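Local coordinates for protein PrgA (PDB 6Z9K) that extends far outside the cell and provides surface exclusion against unwanted conjugation, this chain being its CAP domain, at residues Y142-G147 / K211-S216; Y79-L84 / T195-S200. All coordinates share one frame; numbering follows the deposited sequence.

Contact 1 (Y142-G147 / K211-S216)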
# COMPACT_ATOMS: atom_id res chain seq x y z
N TYR A 142 5.39 -5.42 -12.90
CA TYR A 142 6.18 -5.73 -11.69
C TYR A 142 6.30 -4.50 -10.81
O TYR A 142 7.22 -4.48 -9.99
CB TYR A 142 7.60 -6.19 -11.99
CG TYR A 142 7.65 -7.38 -12.89
CD1 TYR A 142 6.77 -8.44 -12.71
CD2 TYR A 142 8.58 -7.44 -13.90
CE1 TYR A 142 6.78 -9.54 -13.57
CE2 TYR A 142 8.66 -8.57 -14.71
CZ TYR A 142 7.72 -9.59 -14.58
OH TYR A 142 7.77 -10.67 -15.43
N TYR A 143 5.37 -3.56 -10.86
CA TYR A 143 5.46 -2.33 -10.06
C TYR A 143 4.26 -2.14 -9.13
O TYR A 143 4.42 -1.47 -8.13
CB TYR A 143 5.56 -1.12 -10.99
CG TYR A 143 6.88 -1.02 -11.70
CD1 TYR A 143 8.04 -0.71 -11.01
CD2 TYR A 143 6.98 -1.24 -13.08
CE1 TYR A 143 9.26 -0.61 -11.64
CE2 TYR A 143 8.19 -1.12 -13.73
CZ TYR A 143 9.34 -0.78 -13.02
OH TYR A 143 10.54 -0.66 -13.64
N GLU A 144 3.07 -2.62 -9.54
CA GLU A 144 1.80 -2.22 -8.91
C GLU A 144 1.09 -3.35 -8.17
O GLU A 144 0.94 -4.46 -8.70
CB GLU A 144 0.90 -1.65 -10.02
CG GLU A 144 -0.50 -1.29 -9.55
CD GLU A 144 -1.33 -0.68 -10.67
OE1 GLU A 144 -1.95 -1.44 -11.41
OE2 GLU A 144 -1.22 0.55 -10.79
N ASN A 145 0.60 -3.03 -6.97
CA ASN A 145 -0.46 -3.78 -6.26
C ASN A 145 -1.69 -2.86 -6.25
O ASN A 145 -1.61 -1.76 -5.76
CB ASN A 145 0.03 -4.22 -4.88
CG ASN A 145 1.08 -5.30 -4.99
OD1 ASN A 145 0.74 -6.46 -5.25
ND2 ASN A 145 2.35 -4.94 -4.79
N LEU A 146 -2.78 -3.33 -6.82
CA LEU A 146 -3.95 -2.48 -7.09
C LEU A 146 -5.12 -2.93 -6.21
O LEU A 146 -5.44 -4.09 -6.20
CB LEU A 146 -4.27 -2.62 -8.58
CG LEU A 146 -5.37 -1.79 -9.19
CD1 LEU A 146 -5.07 -0.31 -9.07
CD2 LEU A 146 -5.55 -2.21 -10.64
N GLY A 147 -5.72 -1.99 -5.52
CA GLY A 147 -6.95 -2.22 -4.75
C GLY A 147 -8.12 -1.52 -5.37
O GLY A 147 -8.12 -0.32 -5.39
N LYS A 211 -9.65 3.57 -7.43
CA LYS A 211 -8.54 2.64 -7.21
C LYS A 211 -7.51 3.22 -6.27
O LYS A 211 -7.37 4.45 -6.16
CB LYS A 211 -7.80 2.44 -8.53
CG LYS A 211 -8.62 1.72 -9.58
CD LYS A 211 -7.88 1.83 -10.91
CE LYS A 211 -8.72 1.34 -12.04
NZ LYS A 211 -8.06 1.57 -13.34
N ILE A 212 -6.85 2.27 -5.62
CA ILE A 212 -5.61 2.55 -4.86
C ILE A 212 -4.48 1.83 -5.57
O ILE A 212 -4.53 0.60 -5.70
CB ILE A 212 -5.74 2.05 -3.42
CG1 ILE A 212 -6.98 2.63 -2.74
CG2 ILE A 212 -4.41 2.34 -2.70
CD1 ILE A 212 -7.34 1.96 -1.40
N HIS A 213 -3.44 2.56 -5.94
CA HIS A 213 -2.24 2.01 -6.62
C HIS A 213 -1.08 2.05 -5.62
O HIS A 213 -0.64 3.14 -5.27
CB HIS A 213 -1.87 2.87 -7.86
CG HIS A 213 -2.96 3.10 -8.86
ND1 HIS A 213 -3.00 2.43 -10.08
CD2 HIS A 213 -4.01 3.96 -8.88
CE1 HIS A 213 -4.07 2.85 -10.77
NE2 HIS A 213 -4.69 3.79 -10.06
N ILE A 214 -0.63 0.88 -5.19
CA ILE A 214 0.60 0.77 -4.37
C ILE A 214 1.74 0.39 -5.31
O ILE A 214 1.74 -0.68 -5.87
CB ILE A 214 0.40 -0.21 -3.20
CG1 ILE A 214 -0.72 0.25 -2.27
CG2 ILE A 214 1.75 -0.38 -2.47
CD1 ILE A 214 -0.94 -0.62 -1.01
N ILE A 215 2.66 1.33 -5.49
CA ILE A 215 3.82 1.24 -6.41
C ILE A 215 5.09 1.02 -5.58
O ILE A 215 5.34 1.81 -4.68
CB ILE A 215 3.88 2.47 -7.33
CG1 ILE A 215 2.53 2.73 -8.03
CG2 ILE A 215 5.04 2.27 -8.28
CD1 ILE A 215 1.96 1.56 -8.73
N SER A 216 5.79 -0.07 -5.77
CA SER A 216 7.01 -0.33 -4.95
C SER A 216 8.05 -1.07 -5.77
O SER A 216 7.72 -1.73 -6.76
CB SER A 216 6.63 -1.07 -3.69
OG SER A 216 6.01 -2.30 -3.97
O HOH W 1 9.06 -3.62 -8.52
O HOH W 2 3.75 -2.52 -5.24
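With CG anti to the backbone N (chi1 175°) and CD continuing the extended chain, Glu144 carries its carboxylate to His213. The ring's CG lies anti to the carbonyl carbon (chi1 -53°). His213 ND1 donates to Glu144 OE2 at 2.7 Å, and the bond is almost straight. OE2 lies in the ring plane, but ND1 meets the carboxylate from above its plane. The two planes are 51° apart. His120 binds Glu144 OE1, and Ser202 binds His213 NE2, so both groups are held at a second point.

Leu146 runs alongside His213. Its CD1 sits over one ring face, 3.8 Å from the ring centroid, in a CH-pi contact. CD1 also touches Lys211 CB at 3.9 Å. Ile215 CD1 packs on Glu144 CB at 3.6 Å.

Asn145 with Ile214 and Gly147 with Ile212 are antiparallel hydrogen-bonded pairs. The Asn145 N to Ile214 O bond is 2.8 Å. At one end, Ser216 N donates to Tyr143 O at 3.1 Å. On the face of Asn145 and Ile214, away from Glu144 and His213, a water accepts from Asn145 ND2 and donates to Ile214 O at 2.8 Å. The same water is 2.6 Å from Ser216 OG. Asn145 ND2 also bonds Ser188, and Ser216 OG bonds Lys194.

Leu146 belongs to the magnesium site with His185, whose side chain lies near that of Asn145. This is an antiparallel strand pair of the central CAP-domain sheet, with a His-carboxylate hydrogen bond on one face.

Contact 2 (Y79-L84 / T195-S200)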
# COMPACT_ATOMS: atom_id res chain seq x y z
N TYR A 79 1.85 7.28 5.24
CA TYR A 79 0.89 6.50 6.06
C TYR A 79 0.97 5.02 5.70
O TYR A 79 1.13 4.12 6.54
CB TYR A 79 -0.52 7.00 5.81
CG TYR A 79 -1.57 6.08 6.35
CD1 TYR A 79 -1.90 6.05 7.69
CD2 TYR A 79 -2.24 5.21 5.53
CE1 TYR A 79 -2.88 5.20 8.18
CE2 TYR A 79 -3.20 4.34 6.00
CZ TYR A 79 -3.53 4.31 7.34
OH TYR A 79 -4.53 3.49 7.81
N THR A 80 0.97 4.77 4.39
CA THR A 80 0.93 3.40 3.85
C THR A 80 2.27 2.70 4.07
O THR A 80 2.30 1.55 4.52
CB THR A 80 0.62 3.44 2.36
OG1 THR A 80 -0.55 4.23 2.11
CG2 THR A 80 0.47 2.04 1.79
N THR A 81 3.35 3.43 3.88
CA THR A 81 4.71 2.88 3.98
C THR A 81 4.97 2.55 5.45
O THR A 81 5.65 1.55 5.75
CB THR A 81 5.73 3.79 3.31
OG1 THR A 81 5.34 4.03 1.95
CG2 THR A 81 7.08 3.10 3.30
N GLU A 82 4.49 3.36 6.37
CA GLU A 82 4.67 3.05 7.82
C GLU A 82 4.01 1.72 8.12
O GLU A 82 4.61 0.90 8.85
CB GLU A 82 4.04 4.15 8.66
CG GLU A 82 4.91 5.41 8.78
CD GLU A 82 4.26 6.54 9.54
OE1 GLU A 82 3.06 6.42 9.86
OE2 GLU A 82 4.96 7.54 9.79
N LEU A 83 2.77 1.52 7.65
CA LEU A 83 2.10 0.25 7.97
C LEU A 83 2.88 -0.92 7.38
O LEU A 83 3.06 -1.96 8.08
CB LEU A 83 0.67 0.24 7.41
CG LEU A 83 -0.25 1.28 8.03
CD1 LEU A 83 -1.67 1.15 7.42
CD2 LEU A 83 -0.28 1.19 9.53
N LEU A 84 3.29 -0.83 6.13
CA LEU A 84 3.97 -1.95 5.48
C LEU A 84 5.36 -2.17 6.09
O LEU A 84 5.75 -3.34 6.26
CB LEU A 84 4.01 -1.72 3.97
CG LEU A 84 4.60 -2.87 3.18
CD1 LEU A 84 3.85 -4.19 3.42
CD2 LEU A 84 4.58 -2.51 1.68
N THR A 195 13.05 -0.96 -1.91
CA THR A 195 13.58 0.19 -1.16
C THR A 195 12.66 1.39 -1.24
O THR A 195 12.98 2.36 -0.55
CB THR A 195 14.97 0.58 -1.70
OG1 THR A 195 14.87 1.03 -3.04
CG2 THR A 195 15.92 -0.58 -1.54
N ALA A 196 11.56 1.37 -2.03
CA ALA A 196 10.79 2.61 -2.23
C ALA A 196 9.32 2.27 -2.48
O ALA A 196 9.02 1.18 -3.01
CB ALA A 196 11.35 3.39 -3.40
N LEU A 197 8.45 3.15 -2.03
CA LEU A 197 7.00 2.99 -2.24
C LEU A 197 6.38 4.35 -2.50
O LEU A 197 6.76 5.34 -1.89
CB LEU A 197 6.40 2.30 -1.00
CG LEU A 197 4.95 1.85 -1.16
CD1 LEU A 197 4.68 0.67 -0.26
CD2 LEU A 197 3.97 2.96 -0.80
N GLY A 198 5.37 4.35 -3.36
CA GLY A 198 4.49 5.51 -3.58
C GLY A 198 3.06 5.01 -3.66
O GLY A 198 2.85 3.93 -4.28
N VAL A 199 2.10 5.77 -3.18
CA VAL A 199 0.65 5.42 -3.27
C VAL A 199 -0.07 6.48 -4.08
O VAL A 199 0.05 7.66 -3.79
CB VAL A 199 0.01 5.29 -1.87
CG1 VAL A 199 -1.46 4.90 -1.98
CG2 VAL A 199 0.79 4.29 -1.01
N SER A 200 -0.84 6.04 -5.05
CA SER A 200 -1.69 6.98 -5.79
C SER A 200 -3.12 6.43 -5.86
O SER A 200 -3.40 5.30 -5.45
CB SER A 200 -1.13 7.20 -7.16
OG SER A 200 -0.94 5.94 -7.81
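Thr80 is the first residue of 79-84 to touch the strand, meeting Val199 tip to tip. Val199 CG2 lies 3.4 Å from Thr80 OG1 and 3.5 Å from Thr80 CB. The methyl is pressed close against Thr80 CB. Thr80 OG1 also bonds the backbone oxygen of Leu76, one turn back in the helix.

Thr81 comes next. Thr81 and Leu197 run by one another, oppositely directed. Thr81 OG1 approaches Leu197 CD2 at 3.3 Å and Leu197 CB at 3.6 Å. This hydroxyl sits beside the backbone N (chi1 -55°) and bonds the oxygen of Ser77. Both threonines thus satisfy their hydroxyls within the helix and still present them to aliphatic groups of the strand.

A turn after Thr80, Leu84 crosses Leu197 obliquely. Its CD2 touches Leu197 CD1 at 3.7 Å. No hydrogen bond joins the two segments. Ser77, earlier in the same helix, does reach the strand, where its OG bonds Val199 N.

The helix and strand axes approach to 8.5 Å at an angle of 131°. All five touching residues are buried. Helix 70-90 packs here on the face of the three-stranded sheet that carries Leu197 and Val199, consistent with the alpha-beta-alpha sandwich of CAP domains.

From the N terminus, the chain first enters contact 2 in helix 70-90. It then passes through helices 100-112 and 122-132 to strand 144-148, the first side of contact 1. Helix 160-176 follows. Strand 196-202 closes the long loop of contact 2, and strand 211-217 then closes that of contact 1. The two loops cross, since their segments alternate. Strands 196-202 and 211-217 are sheet neighbours, joined by probable hydrogen bonds from His213 N to Ser200 O and from Gly198 N to Ile215 O. Contact 1 joins an outer strand to the middle one. Contact 2 ties the other outer strand to helix 70-90.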